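PDB 4QO5: cytochrome c-552/4 domain-containing protein from Ignicoccus hospitalis KIN4/I, which binds haem c groups as a membrane-associated octahaem cytochrome c and probably serves in electron transfer or redox chemistry. Local coordinates for the interface of chains A and B. Coordinates in Å, arbitrary orientation; residue numbers count along the deposited sequence, not the author numbering. Chains: chain A/B, Hypothetical multiheme protein.

Contact 1: the interface of chains A and B. Residues chain A 513-514, 517-518; chain B 511, 514-515, 518.
B:Trp515 reaches across to A:Arg513, A:Leu514 and A:Ala517 and puts the six-membered half of its indole between them. Its CG stands anti to the backbone N (chi1 -178°), which carries the ring away from its own helix toward chain A. The apolar contacts form one group. Methyl CD2 of A:Leu514 meets CE3 of the indole at 3.7 Å, and CB of A:Ala517 lies off the CZ3 edge, displaced to one side of the ring plane, 3.8 Å from B:Trp515 CZ3. The same A:Ala517 methyl touches B:Ala518 CB at 3.9 Å; the small size of the two residues probably lets the helix backbones approach here. The other branch of A:Leu514 turns to B:Leu511, CD1 to CD2 at 4.0 Å, the two side chains crossing at about a right angle. The polar group is A:Arg513. Its chain bends at chi3 (67°) and brings guanidinium nitrogen NH1 over the rim of the indole, 3.2 Å from B:Trp515 CH2, on the opposite side of the ring plane from the A:Ala517 methyl. The guanidinium is tipped 61° from the ring plane, so it does not lie flat on the indole. No hydrogen bond or salt bridge crosses the patch; shape and apolar packing hold it. An alanine in place of B:Trp515 would probably open a gap between A:Leu514 and A:Ala517 and leave the A:Arg513 guanidinium freer to turn. Both sides come from the C-terminal helix 498-520, close to its end, meeting its copy in the other chain through unequal sets of residues.

Contact 2: the interface of chains A and B. Residues chain A 254, 411, 415, 419; chain B 198-199, 201, 221.
B:Pro199 meets A:Tyr415 from a loop that turns through a cis peptide bond just before the proline, whereas A:Tyr415 and A:Arg419 lie one turn apart on helix 413-447. A:Tyr415 has CG anti to its backbone N (chi1 -175°), which sends the phenol out from the helix into chain B. The ring carbon CB of B:Pro199 sits over one face of this phenol, 3.8 Å from the ring centroid and offset toward the rim, a CH-pi contact. B:Tyr198 approaches at the edge, its OH in the plane of the A:Tyr415 ring. The phenol OH then meets B:Arg221 tip to tip: guanidinium NH1 donates a hydrogen bond of 3.1 Å to A:Tyr415 OH, nearly straight at 160°, with the acceptor in the guanidinium plane. Behind it, B:His201 NE2 donates to B:Tyr198 OH at 2.9 Å, a bond that probably steadies both rings beside the incoming phenol. On the helix side, CG of A:Arg419 packs on B:Pro199 CG at 3.8 Å. Two waters extend the contact. One links A:Arg419 NH1 with the carbonyl O of B:Pro199, 2.8 Å from the water; the other lies 3.0 Å from A:Lys254 NZ and also touches the carbonyl O of B:His201. A:Lys254 NZ and B:Arg221 NH2, 5.5 Å apart and not in contact, would probably disfavour each other as like charges. A:Tyr415 CE1 also lies over the ring of A:His411, the histidine of a CXXCH motif and an axial ligand of a haem iron. B:Arg221 and B:His201 belong to haem pockets too. The site thus joins haem-lining residues of two chains and may help fix their haem groups relative to each other, if this packing persists outside the crystal.

Contact 1: the interface of chains A and B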
ATOM      1  N   ARG A 513      -9.983 -33.028  -4.607  1.00 29.35           N
ATOM      2  CA  ARG A 513     -11.308 -33.557  -4.932  1.00 34.50           C
ATOM      3  C   ARG A 513     -11.577 -33.627  -6.432  1.00 35.30           C
ATOM      4  O   ARG A 513     -12.130 -34.614  -6.923  1.00 34.07           O
ATOM      5  CB  ARG A 513     -12.403 -32.708  -4.293  1.00 42.18           C
ATOM      6  CG  ARG A 513     -12.736 -33.065  -2.869  1.00 50.77           C
ATOM      7  CD  ARG A 513     -13.982 -32.317  -2.426  1.00 55.49           C
ATOM      8  NE  ARG A 513     -15.178 -32.749  -3.148  1.00 60.03           N
ATOM      9  CZ  ARG A 513     -16.171 -31.938  -3.508  1.00 59.55           C
ATOM     10  NH1 ARG A 513     -17.221 -32.416  -4.156  1.00 60.16           N
ATOM     11  NH2 ARG A 513     -16.109 -30.643  -3.224  1.00 61.32           N
ATOM     12  N   LEU A 514     -11.227 -32.565  -7.152  1.00 31.57           N
ATOM     13  CA  LEU A 514     -11.397 -32.547  -8.607  1.00 32.27           C
ATOM     14  C   LEU A 514     -10.544 -33.620  -9.261  1.00 34.26           C
ATOM     15  O   LEU A 514     -10.987 -34.306 -10.183  1.00 34.83           O
ATOM     16  CB  LEU A 514     -11.023 -31.183  -9.189  1.00 35.87           C
ATOM     17  CG  LEU A 514     -12.015 -30.048  -8.946  1.00 42.96           C
ATOM     18  CD1 LEU A 514     -11.488 -28.747  -9.529  1.00 42.13           C
ATOM     19  CD2 LEU A 514     -13.372 -30.392  -9.539  1.00 43.21           C
ATOM     20  N   ALA A 517     -12.093 -37.009  -8.592  1.00 40.49           N
ATOM     21  CA  ALA A 517     -13.313 -37.142  -9.381  1.00 42.77           C
ATOM     22  C   ALA A 517     -12.989 -37.452 -10.839  1.00 47.26           C
ATOM     23  O   ALA A 517     -13.705 -38.213 -11.487  1.00 51.85           O
ATOM     24  CB  ALA A 517     -14.167 -35.886  -9.276  1.00 40.90           C
ATOM     25  N   ALA A 518     -11.905 -36.866 -11.341  1.00 46.50           N
ATOM     26  CA  ALA A 518     -11.455 -37.110 -12.710  1.00 55.46           C
ATOM     27  C   ALA A 518     -10.836 -38.497 -12.890  1.00 61.22           C
ATOM     28  O   ALA A 518     -10.774 -39.010 -14.004  1.00 61.94           O
ATOM     29  CB  ALA A 518     -10.465 -36.032 -13.147  1.00 51.03           C
TER
ATOM     30  N   LEU B 511     -14.886 -23.817 -12.405  1.00 30.53           N
ATOM     31  CA  LEU B 511     -14.962 -24.893 -11.416  1.00 30.92           C
ATOM     32  C   LEU B 511     -16.195 -25.782 -11.627  1.00 30.89           C
ATOM     33  O   LEU B 511     -16.101 -27.007 -11.581  1.00 30.88           O
ATOM     34  CB  LEU B 511     -14.936 -24.329  -9.996  1.00 32.12           C
ATOM     35  CG  LEU B 511     -13.571 -23.796  -9.553  1.00 38.44           C
ATOM     36  CD1 LEU B 511     -13.671 -23.104  -8.206  1.00 40.96           C
ATOM     37  CD2 LEU B 511     -12.552 -24.922  -9.507  1.00 37.63           C
ATOM     38  N   LEU B 514     -15.523 -27.905 -14.765  1.00 31.57           N
ATOM     39  CA  LEU B 514     -14.591 -28.998 -14.474  1.00 32.27           C
ATOM     40  C   LEU B 514     -15.285 -30.102 -13.695  1.00 34.26           C
ATOM     41  O   LEU B 514     -15.083 -31.287 -13.961  1.00 34.83           O
ATOM     42  CB  LEU B 514     -13.387 -28.497 -13.675  1.00 35.87           C
ATOM     43  CG  LEU B 514     -12.358 -27.674 -14.446  1.00 42.96           C
ATOM     44  CD1 LEU B 514     -11.252 -27.200 -13.517  1.00 42.13           C
ATOM     45  CD2 LEU B 514     -11.783 -28.485 -15.596  1.00 43.21           C
ATOM     46  N   TRP B 515     -16.105 -29.702 -12.730  1.00 32.29           N
ATOM     47  CA  TRP B 515     -16.850 -30.658 -11.922  1.00 33.70           C
ATOM     48  C   TRP B 515     -17.802 -31.487 -12.777  1.00 35.67           C
ATOM     49  O   TRP B 515     -17.843 -32.710 -12.661  1.00 36.15           O
ATOM     50  CB  TRP B 515     -17.601 -29.936 -10.805  1.00 33.65           C
ATOM     51  CG  TRP B 515     -18.355 -30.841  -9.885  1.00 36.82           C
ATOM     52  CD1 TRP B 515     -19.713 -30.916  -9.739  1.00 39.37           C
ATOM     53  CD2 TRP B 515     -17.800 -31.798  -8.971  1.00 39.97           C
ATOM     54  NE1 TRP B 515     -20.036 -31.859  -8.792  1.00 38.80           N
ATOM     55  CE2 TRP B 515     -18.882 -32.417  -8.307  1.00 39.58           C
ATOM     56  CE3 TRP B 515     -16.495 -32.191  -8.647  1.00 41.85           C
ATOM     57  CZ2 TRP B 515     -18.699 -33.403  -7.339  1.00 40.34           C
ATOM     58  CZ3 TRP B 515     -16.317 -33.174  -7.688  1.00 45.56           C
ATOM     59  CH2 TRP B 515     -17.415 -33.770  -7.046  1.00 41.51           C
ATOM     60  N   ALA B 518     -15.940 -33.929 -14.972  1.00 46.50           N
ATOM     61  CA  ALA B 518     -15.467 -35.065 -14.182  1.00 55.46           C
ATOM     62  C   ALA B 518     -16.586 -36.046 -13.829  1.00 61.22           C
ATOM     63  O   ALA B 518     -16.323 -37.208 -13.532  1.00 61.94           O
ATOM     64  CB  ALA B 518     -14.772 -34.579 -12.912  1.00 51.03           C
TER

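Contact 2: the interface of chains A and B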
ATOM      1  N   LYS A 254      -1.464   1.089  15.372  1.00 17.19           N
ATOM      2  CA  LYS A 254      -1.585   2.406  15.984  1.00 18.87           C
ATOM      3  C   LYS A 254      -0.232   3.087  16.165  1.00 17.36           C
ATOM      4  O   LYS A 254      -0.140   4.311  16.051  1.00 19.42           O
ATOM      5  CB  LYS A 254      -2.364   2.329  17.311  1.00 19.57           C
ATOM      6  CG  LYS A 254      -3.760   1.739  17.125  1.00 25.84           C
ATOM      7  CD  LYS A 254      -4.588   1.734  18.422  1.00 24.77           C
ATOM      8  CE  LYS A 254      -5.250   3.076  18.681  1.00 20.51           C
ATOM      9  NZ  LYS A 254      -6.217   2.994  19.835  1.00 22.07           N
ATOM     10  N   HIS A 411       3.951   1.494  28.306  1.00 20.09           N
ATOM     11  CA  HIS A 411       2.853   0.594  28.635  1.00 21.03           C
ATOM     12  C   HIS A 411       3.208  -0.116  29.916  1.00 26.22           C
ATOM     13  O   HIS A 411       4.382  -0.248  30.227  1.00 23.50           O
ATOM     14  CB  HIS A 411       2.746  -0.508  27.590  1.00 18.75           C
ATOM     15  CG  HIS A 411       2.343  -0.027  26.244  1.00 17.91           C
ATOM     16  ND1 HIS A 411       1.117   0.570  26.004  1.00 17.60           N
ATOM     17  CD2 HIS A 411       2.969  -0.087  25.047  1.00 20.03           C
ATOM     18  CE1 HIS A 411       1.023   0.878  24.729  1.00 19.22           C
ATOM     19  NE2 HIS A 411       2.137   0.485  24.127  1.00 20.68           N
ATOM     20  N   TYR A 415       0.340  -5.679  30.083  1.00 21.17           N
ATOM     21  CA  TYR A 415      -0.159  -5.303  28.762  1.00 21.81           C
ATOM     22  C   TYR A 415       0.752  -5.882  27.663  1.00 22.36           C
ATOM     23  O   TYR A 415       0.295  -6.533  26.719  1.00 23.80           O
ATOM     24  CB  TYR A 415      -0.143  -3.774  28.705  1.00 21.81           C
ATOM     25  CG  TYR A 415      -0.727  -3.077  27.489  1.00 18.68           C
ATOM     26  CD1 TYR A 415       0.017  -2.919  26.332  1.00 19.65           C
ATOM     27  CD2 TYR A 415      -1.985  -2.489  27.545  1.00 19.55           C
ATOM     28  CE1 TYR A 415      -0.493  -2.230  25.237  1.00 19.82           C
ATOM     29  CE2 TYR A 415      -2.507  -1.800  26.460  1.00 20.29           C
ATOM     30  CZ  TYR A 415      -1.754  -1.679  25.313  1.00 19.75           C
ATOM     31  OH  TYR A 415      -2.268  -0.995  24.249  1.00 18.37           O
ATOM     32  N   ARG A 419       0.204  -9.443  24.989  1.00 19.82           N
ATOM     33  CA  ARG A 419       0.419  -9.517  23.533  1.00 24.70           C
ATOM     34  C   ARG A 419       1.417 -10.626  23.152  1.00 22.78           C
ATOM     35  O   ARG A 419       1.216 -11.340  22.160  1.00 21.59           O
ATOM     36  CB  ARG A 419       0.888  -8.171  22.964  1.00 21.94           C
ATOM     37  CG  ARG A 419      -0.185  -7.087  22.924  1.00 27.75           C
ATOM     38  CD  ARG A 419      -1.379  -7.502  22.061  1.00 24.29           C
ATOM     39  NE  ARG A 419      -1.007  -7.752  20.669  1.00 24.48           N
ATOM     40  CZ  ARG A 419      -1.886  -7.926  19.682  1.00 25.68           C
ATOM     41  NH1 ARG A 419      -3.195  -7.880  19.933  1.00 25.88           N
ATOM     42  NH2 ARG A 419      -1.456  -8.152  18.445  1.00 24.28           N
TER
ATOM     43  N   TYR B 198      -8.092  -7.692  26.803  1.00 24.06           N
ATOM     44  CA  TYR B 198      -7.443  -6.375  26.799  1.00 19.89           C
ATOM     45  C   TYR B 198      -5.921  -6.562  27.001  1.00 21.26           C
ATOM     46  O   TYR B 198      -5.527  -7.301  27.887  1.00 21.76           O
ATOM     47  CB  TYR B 198      -8.020  -5.433  27.872  1.00 20.65           C
ATOM     48  CG  TYR B 198      -7.481  -4.042  27.668  1.00 18.72           C
ATOM     49  CD1 TYR B 198      -8.033  -3.199  26.693  1.00 16.93           C
ATOM     50  CD2 TYR B 198      -6.372  -3.595  28.377  1.00 20.77           C
ATOM     51  CE1 TYR B 198      -7.487  -1.936  26.443  1.00 20.94           C
ATOM     52  CE2 TYR B 198      -5.825  -2.331  28.144  1.00 22.19           C
ATOM     53  CZ  TYR B 198      -6.376  -1.514  27.176  1.00 22.24           C
ATOM     54  OH  TYR B 198      -5.812  -0.268  26.947  1.00 20.48           O
ATOM     55  N   PRO B 199      -5.066  -5.873  26.205  1.00 20.42           N
ATOM     56  CA  PRO B 199      -5.328  -4.828  25.202  1.00 22.57           C
ATOM     57  C   PRO B 199      -6.229  -5.214  24.039  1.00 23.16           C
ATOM     58  O   PRO B 199      -6.137  -6.301  23.458  1.00 22.06           O
ATOM     59  CB  PRO B 199      -3.919  -4.475  24.667  1.00 23.05           C
ATOM     60  CG  PRO B 199      -3.062  -5.632  25.028  1.00 21.87           C
ATOM     61  CD  PRO B 199      -3.616  -6.090  26.365  1.00 19.47           C
ATOM     62  N   HIS B 201      -8.574  -2.392  21.180  1.00 18.12           N
ATOM     63  CA  HIS B 201      -9.196  -1.080  20.993  1.00 22.80           C
ATOM     64  C   HIS B 201     -10.120  -1.030  19.781  1.00 18.68           C
ATOM     65  O   HIS B 201     -10.178  -0.031  19.081  1.00 21.32           O
ATOM     66  CB  HIS B 201      -8.123   0.015  20.965  1.00 21.03           C
ATOM     67  CG  HIS B 201      -7.196  -0.060  22.141  1.00 18.82           C
ATOM     68  ND1 HIS B 201      -6.094  -0.890  22.157  1.00 20.26           N
ATOM     69  CD2 HIS B 201      -7.253   0.519  23.366  1.00 21.04           C
ATOM     70  CE1 HIS B 201      -5.495  -0.799  23.336  1.00 22.68           C
ATOM     71  NE2 HIS B 201      -6.178   0.050  24.087  1.00 20.32           N
ATOM     72  N   ARG B 221      -4.963   7.465  22.950  1.00 18.56           N
ATOM     73  CA  ARG B 221      -4.378   7.989  24.172  1.00 18.51           C
ATOM     74  C   ARG B 221      -2.860   8.011  23.944  1.00 18.86           C
ATOM     75  O   ARG B 221      -2.383   7.350  23.035  1.00 20.25           O
ATOM     76  CB  ARG B 221      -4.748   7.079  25.354  1.00 17.94           C
ATOM     77  CG  ARG B 221      -4.031   5.727  25.311  1.00 18.48           C
ATOM     78  CD  ARG B 221      -4.369   4.817  26.513  1.00 17.69           C
ATOM     79  NE  ARG B 221      -3.436   3.696  26.501  1.00 18.11           N
ATOM     80  CZ  ARG B 221      -3.602   2.582  25.787  1.00 19.25           C
ATOM     81  NH1 ARG B 221      -2.649   1.659  25.793  1.00 18.90           N
ATOM     82  NH2 ARG B 221      -4.696   2.402  25.053  1.00 19.36           N
TER
HETATM   83  O   HOH W   1      -8.017   1.465  18.052  1.00 22.05           O
HETATM   84  O   HOH W   2      -5.168  -8.466  21.967  1.00 42.44           O

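Contact 1 and contact 2 belong to the same A-B interface, with the centres of their C-alpha atoms about 48 Å apart, and share no residue or secondary-structure element. Contact 1 pairs helix 498-520 with its own copy. Contact 2 sets the start of helix 413-447 and a neighbouring haem region of one chain against loops of the other. The first is mainly apolar, the second mixes ring packing with a hydrogen bond and water bridges, and in this packing the chains touch at distant points. The interface is not an exact two-fold; the deposited assembly of three copies may be a trimer, but the structure alone does not show this.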